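Local coordinates for protein nisin leader peptide-processing serine protease NisP (Lactococcus lactis subsp. lactis, PDB 4MZD) that is a subtilisin-like serine protease of the S8 family that processes the leader peptide of the lantibiotic nisin, probably through a charge-relay mechanism, at residues Ile303-Pro311 and Asn390-Val398; Ser183-Arg191 and Glu224-Ala235. All blocks are in the same frame, centred on the assembly; numbering follows the deposited sequence. Where two conformers were deposited one is given.

Interaction 1 of 2, residues Ile303-Pro311 and Asn390-Val398; sequences IGADAIYAP and NGNRVLNIV
Tyr309 and Val394 face each other as a single parallel beta bridge, and the backbone bonds on its two sides hold the close-packed part of the contact. Tyr309 N donates to Arg393 O at 2.9 Å, with the donor tilted 19° from the carbonyl plane. Leu395 N gives a straighter bond to Tyr309 O (3.0 Å), lying nearly on the line of that carbonyl. The same oxygen also receives a CA-H...O contact from Val394 CA at 3.2 Å. Arg393 O lies at the edge of the buried Tyr309 ring, 3.4 Å from Tyr309 CD2; Asn392 CB approaches obliquely, with ring and amide planes 50° apart. Beside the bridge the packing is apolar: Ile308, its CG1 swung anti to the backbone N (chi1 -174°), runs CG1 and CD1 against the backbone of Leu395, whose CB also meets Ala310 CB at 4.1 Å. Strand 308-311 pairs in parallel with strand 286-291 of the central sheet of the subtilisin-like domain, and 392-395 adds one short bridge beyond it; Val394 reaches back to Ile291. Toward the Gly304-Ala307 type I turn, with exposed Asp306 and the partly exposed Arg393, the contact loosens and water takes over. The Arg393 chain, bent at chi3, brings NH2 to Ala307 O in a weak bond of 3.4 Å, while NE is buried without a partner. One water links Ala307 O to Arg393 N. Tyr309 OH accepts from Gly304 N, and another water donates to both this hydroxyl and Asn392 OD1.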
loop_
_atom_site.group_PDB
_atom_site.type_symbol
_atom_site.label_atom_id
_atom_site.label_comp_id
_atom_site.label_asym_id
_atom_site.label_seq_id
_atom_site.Cartn_x
_atom_site.Cartn_y
_atom_site.Cartn_z
ATOM N N ILE A 303 -0.097 -14.307 1.856
ATOM C CA ILE A 303 -1.005 -14.888 0.886
ATOM C C ILE A 303 -2.424 -14.802 1.423
ATOM O O ILE A 303 -2.690 -15.211 2.555
ATOM C CB ILE A 303 -0.653 -16.372 0.602
ATOM C CG1 ILE A 303 0.821 -16.529 0.205
ATOM C CG2 ILE A 303 -1.586 -16.961 -0.452
ATOM C CD1 ILE A 303 1.740 -16.858 1.368
ATOM N N GLY A 304 -3.327 -14.256 0.614
ATOM C CA GLY A 304 -4.736 -14.199 0.960
ATOM C C GLY A 304 -5.586 -14.661 -0.207
ATOM O O GLY A 304 -5.376 -14.226 -1.338
ATOM N N ALA A 305 -6.544 -15.544 0.057
ATOM C CA ALA A 305 -7.374 -16.096 -1.008
ATOM C C ALA A 305 -8.220 -15.026 -1.695
ATOM O O ALA A 305 -8.541 -15.144 -2.879
ATOM C CB ALA A 305 -8.266 -17.210 -0.467
ATOM N N ASP A 306 -8.569 -13.985 -0.944
ATOM C CA ASP A 306 -9.454 -12.939 -1.443
ATOM C C ASP A 306 -8.691 -11.676 -1.839
ATOM O O ASP A 306 -9.278 -10.601 -1.966
ATOM C CB ASP A 306 -10.513 -12.593 -0.393
ATOM C CG ASP A 306 -11.237 -13.817 0.133
ATOM O OD1 ASP A 306 -11.478 -14.753 -0.657
ATOM O OD2 ASP A 306 -11.563 -13.844 1.338
ATOM N N ALA A 307 -7.382 -11.807 -2.037
ATOM C CA ALA A 307 -6.564 -10.671 -2.432
ATOM C C ALA A 307 -6.405 -10.554 -3.944
ATOM O O ALA A 307 -6.699 -11.482 -4.700
ATOM C CB ALA A 307 -5.208 -10.761 -1.769
ATOM N N ILE A 308 -5.943 -9.389 -4.369
ATOM C CA ILE A 308 -5.416 -9.200 -5.709
ATOM C C ILE A 308 -3.912 -9.005 -5.565
ATOM O O ILE A 308 -3.445 -8.526 -4.527
ATOM C CB ILE A 308 -6.073 -8.001 -6.416
ATOM C CG1 ILE A 308 -5.610 -7.906 -7.872
ATOM C CG2 ILE A 308 -5.800 -6.704 -5.665
ATOM C CD1 ILE A 308 -6.367 -6.867 -8.676
ATOM N N TYR A 309 -3.157 -9.388 -6.590
ATOM C CA TYR A 309 -1.703 -9.306 -6.535
ATOM C C TYR A 309 -1.170 -8.403 -7.635
ATOM O O TYR A 309 -1.735 -8.335 -8.727
ATOM C CB TYR A 309 -1.086 -10.706 -6.643
ATOM C CG TYR A 309 -1.462 -11.590 -5.475
ATOM C CD1 TYR A 309 -0.617 -11.730 -4.381
ATOM C CD2 TYR A 309 -2.681 -12.257 -5.451
ATOM C CE1 TYR A 309 -0.969 -12.519 -3.305
ATOM C CE2 TYR A 309 -3.044 -13.042 -4.377
ATOM C CZ TYR A 309 -2.187 -13.164 -3.305
ATOM O OH TYR A 309 -2.531 -13.946 -2.226
ATOM N N ALA A 310 -0.088 -7.695 -7.341
ATOM C CA ALA A 310 0.560 -6.863 -8.345
ATOM C C ALA A 310 2.064 -6.863 -8.081
ATOM O O ALA A 310 2.514 -7.291 -7.016
ATOM C CB ALA A 310 -0.014 -5.452 -8.325
ATOM N N PRO A 311 2.863 -6.404 -9.054
ATOM C CA PRO A 311 4.316 -6.541 -8.883
ATOM C C PRO A 311 4.893 -5.812 -7.668
ATOM O O PRO A 311 4.731 -4.596 -7.523
ATOM C CB PRO A 311 4.874 -5.983 -10.196
ATOM C CG PRO A 311 3.797 -6.305 -11.190
ATOM C CD PRO A 311 2.512 -6.040 -10.438
ATOM N N ASN A 390 -1.648 -18.555 -12.244
ATOM C CA ASN A 390 -1.342 -19.561 -11.234
ATOM C C ASN A 390 -2.360 -19.593 -10.099
ATOM O O ASN A 390 -2.005 -19.840 -8.946
ATOM C CB ASN A 390 0.056 -19.334 -10.656
ATOM C CG ASN A 390 1.129 -19.291 -11.726
ATOM O OD1 ASN A 390 1.879 -18.321 -11.828
ATOM N ND2 ASN A 390 1.208 -20.343 -12.528
ATOM N N GLY A 391 -3.621 -19.340 -10.422
ATOM C CA GLY A 391 -4.670 -19.365 -9.419
ATOM C C GLY A 391 -4.832 -18.067 -8.644
ATOM O O GLY A 391 -5.718 -17.965 -7.792
ATOM N N ASN A 392 -3.994 -17.075 -8.933
ATOM C CA ASN A 392 -4.054 -15.799 -8.231
ATOM C C ASN A 392 -4.473 -14.675 -9.150
ATOM O O ASN A 392 -3.937 -14.529 -10.251
ATOM C CB ASN A 392 -2.702 -15.463 -7.613
ATOM C CG ASN A 392 -2.212 -16.547 -6.691
ATOM O OD1 ASN A 392 -2.922 -16.960 -5.774
ATOM N ND2 ASN A 392 -1.002 -17.038 -6.940
ATOM N N ARG A 393 -5.441 -13.890 -8.693
ATOM C CA ARG A 393 -5.873 -12.722 -9.433
ATOM C C ARG A 393 -4.757 -11.693 -9.441
ATOM O O ARG A 393 -4.204 -11.346 -8.398
ATOM C CB ARG A 393 -7.133 -12.110 -8.819
ATOM C CG ARG A 393 -8.414 -12.846 -9.145
ATOM C CD ARG A 393 -9.586 -12.060 -8.608
ATOM N NE ARG A 393 -9.441 -11.817 -7.178
ATOM C CZ ARG A 393 -10.269 -12.294 -6.255
ATOM N NH1 ARG A 393 -11.313 -13.030 -6.615
ATOM N NH2 ARG A 393 -10.058 -12.025 -4.974
ATOM N N VAL A 394 -4.425 -11.212 -10.627
ATOM C CA VAL A 394 -3.406 -10.185 -10.753
ATOM C C VAL A 394 -3.966 -8.961 -11.461
ATOM O O VAL A 394 -4.890 -9.055 -12.265
ATOM C CB VAL A 394 -2.156 -10.692 -11.493
ATOM C CG1 VAL A 394 -1.506 -11.841 -10.727
ATOM C CG2 VAL A 394 -2.507 -11.107 -12.914
ATOM N N LEU A 395 -3.413 -7.803 -11.129
ATOM C CA LEU A 395 -3.807 -6.544 -11.746
ATOM C C LEU A 395 -3.416 -6.515 -13.218
ATOM O O LEU A 395 -2.268 -6.799 -13.574
ATOM C CB LEU A 395 -3.123 -5.380 -11.031
ATOM C CG LEU A 395 -3.441 -3.996 -11.603
ATOM C CD1 LEU A 395 -4.901 -3.625 -11.361
ATOM C CD2 LEU A 395 -2.516 -2.959 -10.993
ATOM N N ASN A 396 -4.377 -6.166 -14.064
ATOM C CA ASN A 396 -4.119 -5.926 -15.473
ATOM C C ASN A 396 -4.941 -4.713 -15.856
ATOM O O ASN A 396 -6.169 -4.778 -15.930
ATOM C CB ASN A 396 -4.490 -7.134 -16.328
ATOM C CG ASN A 396 -4.124 -6.940 -17.782
ATOM O OD1 ASN A 396 -4.687 -6.087 -18.463
ATOM N ND2 ASN A 396 -3.168 -7.724 -18.264
ATOM N N ILE A 397 -4.260 -3.594 -16.072
ATOM C CA ILE A 397 -4.957 -2.326 -16.219
ATOM C C ILE A 397 -5.716 -2.236 -17.538
ATOM O O ILE A 397 -6.786 -1.639 -17.595
ATOM C CB ILE A 397 -4.005 -1.131 -16.015
ATOM C CG1 ILE A 397 -3.343 -1.245 -14.638
ATOM C CG2 ILE A 397 -4.760 0.181 -16.153
ATOM C CD1 ILE A 397 -2.378 -0.135 -14.312
ATOM N N VAL A 398 -5.175 -2.840 -18.592
ATOM C CA VAL A 398 -5.909 -2.891 -19.848
ATOM C C VAL A 398 -7.249 -3.616 -19.668
ATOM O O VAL A 398 -8.294 -3.129 -20.114
ATOM C CB VAL A 398 -5.067 -3.515 -20.978
ATOM C CG1 VAL A 398 -5.928 -3.743 -22.211
ATOM C CG2 VAL A 398 -3.881 -2.610 -21.301
HETATM O O HOH W 1 -12.083 -12.975 -3.610
HETATM O O HOH W 2 -6.509 -13.948 -5.904
HETATM O O HOH W 3 -3.936 -16.152 -3.036
#

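Interaction 2 of 2, residues Ser183-Arg191 and Glu224-Ala235; sequences SEWVARAIR and EYLNYKSAINYA
Segments 183-191 and 224-235, each part of a longer helix, run side by side in nearly the same direction, their axes 8° apart and 8.7 Å distant at closest approach. Small residues permit this spacing: Ala187 CB meets Ala231 CB at 3.9 Å, where the two backbones come closest. One turn on, Ile190 turns its CG2 branch, anti to the backbone N, onto Ala231 O (3.6 Å) and Ala235 CB. At the N-terminal end, Ser183 OG donates to Glu224 OE1 at 2.7 Å through the lone pair anti to the other carboxylate oxygen. One water joins Ser183 N to that OE1. Tyr228 packs CE1, CZ and OH against Ser183 CB and its CE2 edge against Val186 CG1. At the opposite end Arg191, extended from CG to NE, lays one guanidinium face over Ala231 CA; Ser230 OG sits at the guanidinium edge, in its plane, and takes a weak, bent bond from NH2 (2.7 Å, 130°). Arg191 and Tyr234 cross at about a right angle, guanidinium and ring planes 35° apart. Gln207 of strand 200-210 hydrogen-bonds with both Tyr228 OH and Glu224 OE1, and Tyr234 OH is hydrogen-bonded to Asp195 OD1. Helix 222-238 links the parallel, paired strands 200-210 and 241-245, a beta-alpha-beta crossover of the subtilisin-like domain, and Ile190 rests on Ile99 and Ile203, placing the helix pair against strands 95-100 and 200-210.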
loop_
_atom_site.group_PDB
_atom_site.type_symbol
_atom_site.label_atom_id
_atom_site.label_comp_id
_atom_site.label_asym_id
_atom_site.label_seq_id
_atom_site.Cartn_x
_atom_site.Cartn_y
_atom_site.Cartn_z
ATOM N N SER A 183 -2.419 2.724 15.077
ATOM C CA SER A 183 -3.724 2.608 14.443
ATOM C C SER A 183 -4.588 3.840 14.693
ATOM O O SER A 183 -5.396 4.206 13.851
ATOM C CB SER A 183 -4.455 1.341 14.894
ATOM O OG SER A 183 -4.738 1.377 16.278
ATOM N N GLU A 184 -4.433 4.481 15.848
ATOM C CA GLU A 184 -5.197 5.697 16.112
ATOM C C GLU A 184 -4.914 6.753 15.043
ATOM O O GLU A 184 -5.822 7.451 14.592
ATOM C CB GLU A 184 -4.890 6.249 17.510
ATOM C CG GLU A 184 -5.871 7.310 18.011
ATOM C CD GLU A 184 -5.494 8.731 17.616
ATOM O OE1 GLU A 184 -4.337 8.967 17.204
ATOM O OE2 GLU A 184 -6.361 9.627 17.736
ATOM N N TRP A 185 -3.652 6.870 14.639
ATOM C CA TRP A 185 -3.288 7.869 13.642
ATOM C C TRP A 185 -3.807 7.458 12.265
ATOM O O TRP A 185 -4.325 8.287 11.513
ATOM C CB TRP A 185 -1.778 8.077 13.559
ATOM C CG TRP A 185 -0.994 8.134 14.830
ATOM C CD1 TRP A 185 -1.457 8.199 16.120
ATOM C CD2 TRP A 185 0.428 8.093 14.911
ATOM N NE1 TRP A 185 -0.390 8.212 16.995
ATOM C CE2 TRP A 185 0.776 8.140 16.273
ATOM C CE3 TRP A 185 1.448 8.028 13.951
ATOM C CZ2 TRP A 185 2.104 8.114 16.700
ATOM C CZ3 TRP A 185 2.762 8.007 14.373
ATOM C CH2 TRP A 185 3.079 8.039 15.736
ATOM N N VAL A 186 -3.665 6.178 11.938
ATOM C CA VAL A 186 -4.125 5.674 10.653
ATOM C C VAL A 186 -5.638 5.822 10.509
ATOM O O VAL A 186 -6.128 6.241 9.456
ATOM C CB VAL A 186 -3.676 4.216 10.419
ATOM C CG1 VAL A 186 -4.246 3.671 9.120
ATOM C CG2 VAL A 186 -2.158 4.118 10.418
ATOM N N ALA A 187 -6.376 5.501 11.569
ATOM C CA ALA A 187 -7.828 5.648 11.539
ATOM C C ALA A 187 -8.237 7.101 11.304
ATOM O O ALA A 187 -9.127 7.376 10.501
ATOM C CB ALA A 187 -8.462 5.091 12.823
ATOM N N ARG A 188 -7.575 8.029 11.985
ATOM C CA ARG A 188 -7.834 9.450 11.756
ATOM C C ARG A 188 -7.529 9.836 10.310
ATOM O O ARG A 188 -8.246 10.629 9.700
ATOM C CB ARG A 188 -7.019 10.322 12.719
ATOM C CG ARG A 188 -7.620 10.432 14.111
ATOM C CD ARG A 188 -6.899 11.454 14.981
ATOM N NE ARG A 188 -5.531 11.054 15.296
ATOM C CZ ARG A 188 -4.449 11.775 15.008
ATOM N NH1 ARG A 188 -4.570 12.948 14.400
ATOM N NH2 ARG A 188 -3.244 11.325 15.330
ATOM N N ALA A 189 -6.453 9.281 9.765
ATOM C CA ALA A 189 -6.075 9.569 8.383
ATOM C C ALA A 189 -7.105 9.053 7.387
ATOM O O ALA A 189 -7.396 9.722 6.392
ATOM C CB ALA A 189 -4.700 8.992 8.074
ATOM N N ILE A 190 -7.654 7.866 7.643
ATOM C CA ILE A 190 -8.683 7.314 6.769
ATOM C C ILE A 190 -9.898 8.237 6.738
ATOM O O ILE A 190 -10.421 8.564 5.673
ATOM C CB ILE A 190 -9.098 5.898 7.223
ATOM C CG1 ILE A 190 -7.955 4.902 6.980
ATOM C CG2 ILE A 190 -10.372 5.462 6.507
ATOM C CD1 ILE A 190 -8.138 3.570 7.710
ATOM N N ARG A 191 -10.339 8.666 7.915
ATOM C CA ARG A 191 -11.488 9.563 7.997
ATOM C C ARG A 191 -11.221 10.879 7.276
ATOM O O ARG A 191 -12.077 11.382 6.542
ATOM C CB ARG A 191 -11.849 9.836 9.456
ATOM C CG ARG A 191 -12.337 8.615 10.195
ATOM C CD ARG A 191 -12.608 8.946 11.651
ATOM N NE ARG A 191 -12.969 7.759 12.413
ATOM C CZ ARG A 191 -14.211 7.307 12.542
ATOM N NH1 ARG A 191 -15.220 7.951 11.962
ATOM N NH2 ARG A 191 -14.443 6.207 13.251
ATOM N N GLU A 224 -8.423 -2.111 18.839
ATOM C CA GLU A 224 -7.792 -1.527 17.657
ATOM C C GLU A 224 -8.522 -1.959 16.393
ATOM O O GLU A 224 -8.729 -1.162 15.480
ATOM C CB GLU A 224 -6.323 -1.925 17.538
ATOM C CG GLU A 224 -5.389 -1.287 18.546
ATOM C CD GLU A 224 -3.938 -1.486 18.151
ATOM O OE1 GLU A 224 -3.460 -0.767 17.249
ATOM O OE2 GLU A 224 -3.278 -2.381 18.719
ATOM N N TYR A 225 -8.895 -3.235 16.337
ATOM C CA TYR A 225 -9.626 -3.759 15.195
ATOM C C TYR A 225 -10.926 -2.982 15.008
ATOM O O TYR A 225 -11.262 -2.569 13.896
ATOM C CB TYR A 225 -9.889 -5.250 15.399
ATOM C CG TYR A 225 -10.707 -5.934 14.331
ATOM C CD1 TYR A 225 -10.096 -6.552 13.249
ATOM C CD2 TYR A 225 -12.091 -6.006 14.427
ATOM C CE1 TYR A 225 -10.842 -7.203 12.285
ATOM C CE2 TYR A 225 -12.838 -6.649 13.464
ATOM C CZ TYR A 225 -12.211 -7.247 12.399
ATOM O OH TYR A 225 -12.955 -7.893 11.440
ATOM N N LEU A 226 -11.654 -2.773 16.101
ATOM C CA LEU A 226 -12.911 -2.030 16.037
ATOM C C LEU A 226 -12.712 -0.582 15.600
ATOM O O LEU A 226 -13.565 -0.002 14.931
ATOM C CB LEU A 226 -13.624 -2.069 17.385
ATOM C CG LEU A 226 -14.188 -3.428 17.777
ATOM C CD1 LEU A 226 -14.808 -3.312 19.152
ATOM C CD2 LEU A 226 -15.209 -3.923 16.758
ATOM N N ASN A 227 -11.593 0.013 15.999
ATOM C CA ASN A 227 -11.287 1.381 15.591
ATOM C C ASN A 227 -11.026 1.485 14.088
ATOM O O ASN A 227 -11.473 2.433 13.437
ATOM C CB ASN A 227 -10.114 1.936 16.400
ATOM C CG ASN A 227 -10.459 2.139 17.862
ATOM O OD1 ASN A 227 -11.630 2.173 18.237
ATOM N ND2 ASN A 227 -9.434 2.291 18.696
ATOM N N TYR A 228 -10.312 0.510 13.533
ATOM C CA TYR A 228 -10.164 0.436 12.084
ATOM C C TYR A 228 -11.520 0.228 11.437
ATOM O O TYR A 228 -11.835 0.858 10.426
ATOM C CB TYR A 228 -9.280 -0.724 11.657
ATOM C CG TYR A 228 -7.796 -0.475 11.674
ATOM C CD1 TYR A 228 -6.958 -1.286 12.422
ATOM C CD2 TYR A 228 -7.225 0.538 10.915
ATOM C CE1 TYR A 228 -5.594 -1.091 12.432
ATOM C CE2 TYR A 228 -5.857 0.744 10.916
ATOM C CZ TYR A 228 -5.048 -0.075 11.675
ATOM O OH TYR A 228 -3.685 0.146 11.669
ATOM N N LYS A 229 -12.314 -0.685 11.994
ATOM C CA LYS A 229 -13.596 -0.997 11.381
ATOM C C LYS A 229 -14.463 0.253 11.282
ATOM O O LYS A 229 -15.090 0.502 10.258
ATOM C CB LYS A 229 -14.330 -2.091 12.153
ATOM C CG LYS A 229 -15.530 -2.635 11.396
ATOM C CD LYS A 229 -16.513 -3.320 12.317
ATOM C CE LYS A 229 -15.917 -4.550 12.947
ATOM N NZ LYS A 229 -17.001 -5.308 13.626
ATOM N N SER A 230 -14.493 1.037 12.353
ATOM C CA SER A 230 -15.283 2.258 12.367
ATOM C C SER A 230 -14.806 3.248 11.301
ATOM O O SER A 230 -15.612 3.874 10.611
ATOM C CB SER A 230 -15.222 2.902 13.753
ATOM O OG SER A 230 -16.025 4.062 13.805
ATOM N N ALA A 231 -13.492 3.391 11.170
ATOM C CA ALA A 231 -12.940 4.315 10.187
ATOM C C ALA A 231 -13.241 3.860 8.760
ATOM O O ALA A 231 -13.587 4.672 7.891
ATOM C CB ALA A 231 -11.437 4.488 10.398
ATOM N N ILE A 232 -13.114 2.563 8.519
ATOM C CA ILE A 232 -13.393 1.998 7.206
ATOM C C ILE A 232 -14.875 2.085 6.850
ATOM O O ILE A 232 -15.229 2.378 5.705
ATOM C CB ILE A 232 -12.881 0.553 7.123
ATOM C CG1 ILE A 232 -11.355 0.562 7.101
ATOM C CG2 ILE A 232 -13.436 -0.158 5.895
ATOM C CD1 ILE A 232 -10.745 -0.754 7.451
ATOM N N ASN A 233 -15.742 1.843 7.829
ATOM C CA ASN A 233 -17.173 2.003 7.615
ATOM C C ASN A 233 -17.514 3.441 7.272
ATOM O O ASN A 233 -18.364 3.700 6.432
ATOM C CB ASN A 233 -17.962 1.552 8.843
ATOM C CG ASN A 233 -18.053 0.046 8.951
ATOM O OD1 ASN A 233 -17.887 -0.669 7.963
ATOM N ND2 ASN A 233 -18.330 -0.448 10.150
ATOM N N TYR A 234 -16.835 4.375 7.925
ATOM C CA TYR A 234 -17.049 5.782 7.639
ATOM C C TYR A 234 -16.607 6.123 6.220
ATOM O O TYR A 234 -17.320 6.799 5.480
ATOM C CB TYR A 234 -16.307 6.648 8.647
ATOM C CG TYR A 234 -16.522 8.116 8.412
ATOM C CD1 TYR A 234 -17.727 8.716 8.753
ATOM C CD2 TYR A 234 -15.530 8.902 7.831
ATOM C CE1 TYR A 234 -17.941 10.052 8.532
ATOM C CE2 TYR A 234 -15.735 10.254 7.612
ATOM C CZ TYR A 234 -16.949 10.822 7.968
ATOM O OH TYR A 234 -17.198 12.159 7.763
ATOM N N ALA A 235 -15.429 5.650 5.836
ATOM C CA ALA A 235 -14.932 5.894 4.487
ATOM C C ALA A 235 -15.923 5.352 3.463
ATOM O O ALA A 235 -16.237 6.015 2.479
ATOM C CB ALA A 235 -13.558 5.259 4.307
HETATM O O HOH W 4 -1.784 1.318 17.512
HETATM O O HOH W 5 -6.866 2.548 17.559
HETATM O O HOH W 6 -11.897 5.109 14.143
#

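Overall arrangement
Both contacts belong to the subtilisin-like catalytic domain and are built around one mixed, largely parallel sheet, yet they do not touch: their centres are 25 Å apart and their nearest atoms about 12 Å. Interaction 2 closes before interaction 1 opens along the chain. It pairs two helices packed on strands 95-100 and 200-210, whereas interaction 1 includes strand 308-311, linked through 286-291 and 241-245 to 200-210. The predicted charge relay gives a common reference: the Val186 side chain is about 9 Å from that of Asp100, and that of Ala310 about 11 Å from that of Ser353. The two contacts thus build separate parts of the scaffold around the probable active site.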